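Local coordinates for uncharacterized protein (Bacteroides eggerthii, PDB 4GDZ), which is of unknown function and belongs to the DUF4251 family, folding as an antiparallel beta-sheet protein with a bound magnesium ion, at residues T110-I122 with S128-N140. Residues are numbered along the deposited sequence; the frame is centred on the assembly and turned at random. Where two conformers were deposited one is given.
Sequences TDKRGNINCSFSI and SAQIFLTLTNGDN
I116-I122 and S128-L135 pair as the two arms of an antiparallel beta hairpin within the protein's large sheet, from I116 opposite L135 to I122 opposite A129. Eight backbone hydrogen bonds join the arms, among them L133 N to C118 O at 2.8 Å. I116, C118, F120, I122, A129, I131, L133 and L135 make the buried, apolar face: I116 lies alongside L135, and I131 CB makes a CH-pi contact over one face of the F120 ring, 3.9 Å from its centroid. CG of F120 stands between its own N and carbonyl carbon (chi1 58°), which turns the ring across the strand to I131. N117, S119, S121, Q130, F132 and T134 form the other, mostly polar face, which meets a second subunit; one water bridges S121 OG and Q130 NE2, while F132 brings CE1 to 4.0 Å from N117 CB. Beyond the strands N115 ties two turns together: its OD1 accepts a hydrogen bond from N137 N at 2.9 Å, nearly straight at 171°, and its ND2 gives a 2.7 Å bond to the syn lone pair of D111 OD2. A leucine in its place would probably leave N137 N and D111 OD2 without these partners and let the two turns shift apart. Strands 102-110 and 141-148 flank the hairpin, I116 packs on V39 and L42 of helix 28-44, and on the opposite face the second subunit places its Y88 edge-to-face with F132 and its Q60 OE1 in a hydrogen bond with T134 OG1.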
loop_
_atom_site.group_PDB
_atom_site.type_symbol
_atom_site.label_atom_id
_atom_site.label_comp_id
_atom_site.label_asym_id
_atom_site.label_seq_id
_atom_site.Cartn_x
_atom_site.Cartn_y
_atom_site.Cartn_z
ATOM N N THR A 110 11.088 -18.843 2.681
ATOM C CA THR A 110 10.576 -18.866 1.291
ATOM C C THR A 110 9.284 -19.637 1.274
ATOM O O THR A 110 9.219 -20.711 1.839
ATOM C CB THR A 110 11.579 -19.534 0.330
ATOM O OG1 THR A 110 12.808 -18.821 0.396
ATOM C CG2 THR A 110 11.076 -19.569 -1.131
ATOM N N ASP A 111 8.234 -19.098 0.668
ATOM C CA ASP A 111 6.965 -19.839 0.630
ATOM C C ASP A 111 6.920 -20.735 -0.610
ATOM O O ASP A 111 7.854 -20.741 -1.418
ATOM C CB ASP A 111 5.742 -18.903 0.729
ATOM C CG ASP A 111 5.527 -18.060 -0.515
ATOM O OD1 ASP A 111 6.158 -18.324 -1.563
ATOM O OD2 ASP A 111 4.710 -17.132 -0.444
ATOM N N LYS A 112 5.839 -21.485 -0.749
ATOM C CA LYS A 112 5.669 -22.424 -1.863
ATOM C C LYS A 112 5.601 -21.735 -3.240
ATOM O O LYS A 112 5.812 -22.375 -4.260
ATOM C CB LYS A 112 4.423 -23.301 -1.626
ATOM C CG LYS A 112 3.111 -22.518 -1.488
ATOM C CD LYS A 112 1.961 -23.369 -0.955
ATOM C CE LYS A 112 0.712 -22.524 -0.743
ATOM N NZ LYS A 112 -0.438 -23.322 -0.232
ATOM N N ARG A 113 5.304 -20.441 -3.263
ATOM C CA ARG A 113 5.230 -19.669 -4.502
ATOM C C ARG A 113 6.549 -18.999 -4.885
ATOM O O ARG A 113 6.610 -18.346 -5.920
ATOM C CB ARG A 113 4.159 -18.579 -4.378
ATOM C CG ARG A 113 2.763 -19.097 -4.057
ATOM C CD ARG A 113 1.799 -17.949 -3.775
ATOM N NE ARG A 113 0.397 -18.386 -3.786
ATOM C CZ ARG A 113 -0.310 -18.793 -2.724
ATOM N NH1 ARG A 113 0.222 -18.844 -1.503
ATOM N NH2 ARG A 113 -1.580 -19.157 -2.886
ATOM N N GLY A 114 7.588 -19.136 -4.060
ATOM C CA GLY A 114 8.873 -18.459 -4.315
ATOM C C GLY A 114 8.994 -17.034 -3.793
ATOM O O GLY A 114 9.966 -16.356 -4.100
ATOM N N ASN A 115 8.032 -16.572 -2.986
ATOM C CA ASN A 115 8.203 -15.290 -2.279
ATOM C C ASN A 115 9.193 -15.487 -1.144
ATOM O O ASN A 115 9.187 -16.528 -0.495
ATOM C CB ASN A 115 6.887 -14.736 -1.735
ATOM C CG ASN A 115 5.798 -14.679 -2.796
ATOM O OD1 ASN A 115 5.958 -14.044 -3.841
ATOM N ND2 ASN A 115 4.705 -15.371 -2.543
ATOM N N ILE A 116 10.052 -14.495 -0.936
ATOM C CA ILE A 116 11.127 -14.554 0.059
ATOM C C ILE A 116 10.963 -13.410 1.045
ATOM O O ILE A 116 10.676 -12.280 0.660
ATOM C CB ILE A 116 12.524 -14.492 -0.609
ATOM C CG1 ILE A 116 12.731 -15.739 -1.481
ATOM C CG2 ILE A 116 13.651 -14.384 0.426
ATOM C CD1 ILE A 116 13.981 -15.674 -2.328
ATOM N N ASN A 117 11.067 -13.733 2.323
ATOM C CA ASN A 117 11.103 -12.732 3.405
ATOM C C ASN A 117 12.438 -12.969 4.121
ATOM O O ASN A 117 12.736 -14.111 4.492
ATOM C CB ASN A 117 9.977 -12.989 4.403
ATOM C CG ASN A 117 8.581 -12.706 3.856
ATOM O OD1 ASN A 117 8.371 -12.143 2.762
ATOM N ND2 ASN A 117 7.609 -13.105 4.624
ATOM N N CYS A 118 13.219 -11.923 4.335
ATOM C CA CYS A 118 14.556 -12.020 4.920
ATOM C C CYS A 118 14.818 -10.879 5.907
ATOM O O CYS A 118 14.402 -9.760 5.651
ATOM C CB CYS A 118 15.586 -11.956 3.782
ATOM S SG CYS A 118 17.332 -11.987 4.276
ATOM N N SER A 119 15.554 -11.142 6.979
ATOM C CA SER A 119 15.974 -10.087 7.903
ATOM C C SER A 119 17.425 -10.274 8.242
ATOM O O SER A 119 17.968 -11.401 8.168
ATOM C CB SER A 119 15.102 -10.043 9.190
ATOM O OG SER A 119 15.389 -11.109 10.080
ATOM N N PHE A 120 18.044 -9.178 8.638
ATOM C CA PHE A 120 19.428 -9.172 9.087
ATOM C C PHE A 120 19.728 -7.811 9.698
ATOM O O PHE A 120 18.938 -6.867 9.557
ATOM C CB PHE A 120 20.416 -9.517 7.947
ATOM C CG PHE A 120 20.343 -8.603 6.756
ATOM C CD1 PHE A 120 19.467 -8.865 5.724
ATOM C CD2 PHE A 120 21.181 -7.493 6.656
ATOM C CE1 PHE A 120 19.387 -8.025 4.627
ATOM C CE2 PHE A 120 21.117 -6.667 5.550
ATOM C CZ PHE A 120 20.211 -6.925 4.546
ATOM N N SER A 121 20.841 -7.730 10.424
ATOM C CA SER A 121 21.340 -6.470 10.959
ATOM C C SER A 121 22.715 -6.127 10.391
ATOM O O SER A 121 23.506 -7.014 10.088
ATOM C CB SER A 121 21.403 -6.509 12.489
ATOM O OG SER A 121 20.086 -6.308 12.990
ATOM N N ILE A 122 22.951 -4.830 10.223
ATOM C CA ILE A 122 24.282 -4.282 9.873
ATOM C C ILE A 122 24.759 -3.525 11.090
ATOM O O ILE A 122 24.057 -2.629 11.570
ATOM C CB ILE A 122 24.223 -3.365 8.638
ATOM C CG1 ILE A 122 23.733 -4.160 7.423
ATOM C CG2 ILE A 122 25.601 -2.744 8.348
ATOM C CD1 ILE A 122 23.580 -3.336 6.168
ATOM N N SER A 128 23.701 0.870 14.541
ATOM C CA SER A 128 23.328 -0.330 13.781
ATOM C C SER A 128 21.980 -0.122 13.144
ATOM O O SER A 128 21.267 0.833 13.472
ATOM C CB SER A 128 23.315 -1.556 14.701
ATOM O OG SER A 128 22.315 -1.404 15.698
ATOM N N ALA A 129 21.624 -1.001 12.228
ATOM C CA ALA A 129 20.295 -0.946 11.608
ATOM C C ALA A 129 19.806 -2.372 11.420
ATOM O O ALA A 129 20.556 -3.236 10.973
ATOM C CB ALA A 129 20.306 -0.219 10.249
ATOM N N GLN A 130 18.541 -2.594 11.769
ATOM C CA GLN A 130 17.837 -3.841 11.470
ATOM C C GLN A 130 17.067 -3.714 10.145
ATOM O O GLN A 130 16.386 -2.717 9.889
ATOM C CB GLN A 130 16.904 -4.198 12.613
ATOM C CG GLN A 130 16.243 -5.549 12.397
ATOM C CD GLN A 130 15.593 -6.005 13.663
ATOM O OE1 GLN A 130 14.658 -5.368 14.143
ATOM N NE2 GLN A 130 16.107 -7.079 14.229
ATOM N N ILE A 131 17.240 -4.712 9.288
ATOM C CA ILE A 131 16.785 -4.691 7.896
ATOM C C ILE A 131 15.779 -5.830 7.670
ATOM O O ILE A 131 16.054 -6.961 8.061
ATOM C CB ILE A 131 17.970 -4.936 6.929
ATOM C CG1 ILE A 131 19.209 -4.080 7.307
ATOM C CG2 ILE A 131 17.524 -4.708 5.488
ATOM C CD1 ILE A 131 19.013 -2.584 7.222
ATOM N N PHE A 132 14.666 -5.540 7.020
ATOM C CA PHE A 132 13.691 -6.550 6.600
ATOM C C PHE A 132 13.450 -6.356 5.111
ATOM O O PHE A 132 13.103 -5.276 4.669
ATOM C CB PHE A 132 12.379 -6.424 7.382
ATOM C CG PHE A 132 11.295 -7.408 6.943
ATOM C CD1 PHE A 132 11.474 -8.789 7.089
ATOM C CD2 PHE A 132 10.149 -6.962 6.313
ATOM C CE1 PHE A 132 10.516 -9.693 6.661
ATOM C CE2 PHE A 132 9.174 -7.860 5.908
ATOM C CZ PHE A 132 9.362 -9.231 6.073
ATOM N N LEU A 133 13.631 -7.418 4.344
ATOM C CA LEU A 133 13.583 -7.368 2.884
ATOM C C LEU A 133 12.625 -8.429 2.375
ATOM O O LEU A 133 12.656 -9.580 2.832
ATOM C CB LEU A 133 15.008 -7.580 2.341
ATOM C CG LEU A 133 15.319 -7.679 0.846
ATOM C CD1 LEU A 133 16.828 -7.622 0.666
ATOM C CD2 LEU A 133 14.780 -8.974 0.266
ATOM N N THR A 134 11.771 -8.049 1.415
ATOM C CA THR A 134 10.812 -8.962 0.824
ATOM C C THR A 134 10.955 -8.910 -0.698
ATOM O O THR A 134 11.192 -7.846 -1.274
ATOM C CB THR A 134 9.357 -8.628 1.200
ATOM O OG1 THR A 134 9.071 -7.293 0.760
ATOM C CG2 THR A 134 9.152 -8.770 2.712
ATOM N N LEU A 135 10.859 -10.079 -1.320
ATOM C CA LEU A 135 10.955 -10.243 -2.773
ATOM C C LEU A 135 9.763 -11.067 -3.205
ATOM O O LEU A 135 9.585 -12.190 -2.752
ATOM C CB LEU A 135 12.278 -10.957 -3.153
ATOM C CG LEU A 135 12.544 -11.309 -4.628
ATOM C CD1 LEU A 135 12.828 -10.057 -5.433
ATOM C CD2 LEU A 135 13.701 -12.300 -4.762
ATOM N N THR A 136 8.944 -10.519 -4.084
ATOM C CA THR A 136 7.835 -11.267 -4.671
ATOM C C THR A 136 8.326 -12.107 -5.890
ATOM O O THR A 136 9.187 -11.668 -6.668
ATOM C CB THR A 136 6.676 -10.311 -5.036
ATOM O OG1 THR A 136 6.199 -9.697 -3.830
ATOM C CG2 THR A 136 5.490 -11.057 -5.692
ATOM N N ASN A 137 7.810 -13.324 -6.014
ATOM C CA ASN A 137 8.103 -14.182 -7.173
ATOM C C ASN A 137 7.887 -13.434 -8.502
ATOM O O ASN A 137 7.025 -12.548 -8.607
ATOM C CB ASN A 137 7.243 -15.457 -7.127
ATOM C CG ASN A 137 7.465 -16.375 -8.335
ATOM O OD1 ASN A 137 8.587 -16.800 -8.630
ATOM N ND2 ASN A 137 6.382 -16.689 -9.033
ATOM N N GLY A 138 8.697 -13.776 -9.503
ATOM C CA GLY A 138 8.459 -13.332 -10.871
ATOM C C GLY A 138 9.224 -12.103 -11.317
ATOM O O GLY A 138 9.253 -11.805 -12.499
ATOM N N ASP A 139 9.851 -11.375 -10.398
ATOM C CA ASP A 139 10.605 -10.194 -10.796
ATOM C C ASP A 139 11.690 -9.941 -9.736
ATOM O O ASP A 139 11.808 -10.708 -8.777
ATOM C CB ASP A 139 9.631 -9.003 -10.922
ATOM C CG ASP A 139 10.240 -7.792 -11.630
ATOM O OD1 ASP A 139 11.160 -7.958 -12.467
ATOM O OD2 ASP A 139 9.800 -6.663 -11.321
ATOM N N ASN A 140 12.486 -8.888 -9.911
ATOM C CA ASN A 140 13.480 -8.524 -8.898
ATOM C C ASN A 140 13.149 -7.250 -8.129
ATOM O O ASN A 140 14.046 -6.676 -7.513
ATOM C CB ASN A 140 14.888 -8.450 -9.516
ATOM C CG ASN A 140 15.057 -7.283 -10.455
ATOM O OD1 ASN A 140 14.088 -6.775 -11.020
ATOM N ND2 ASN A 140 16.302 -6.853 -10.639
HETATM O O HOH W 1 18.432 -8.480 13.201
#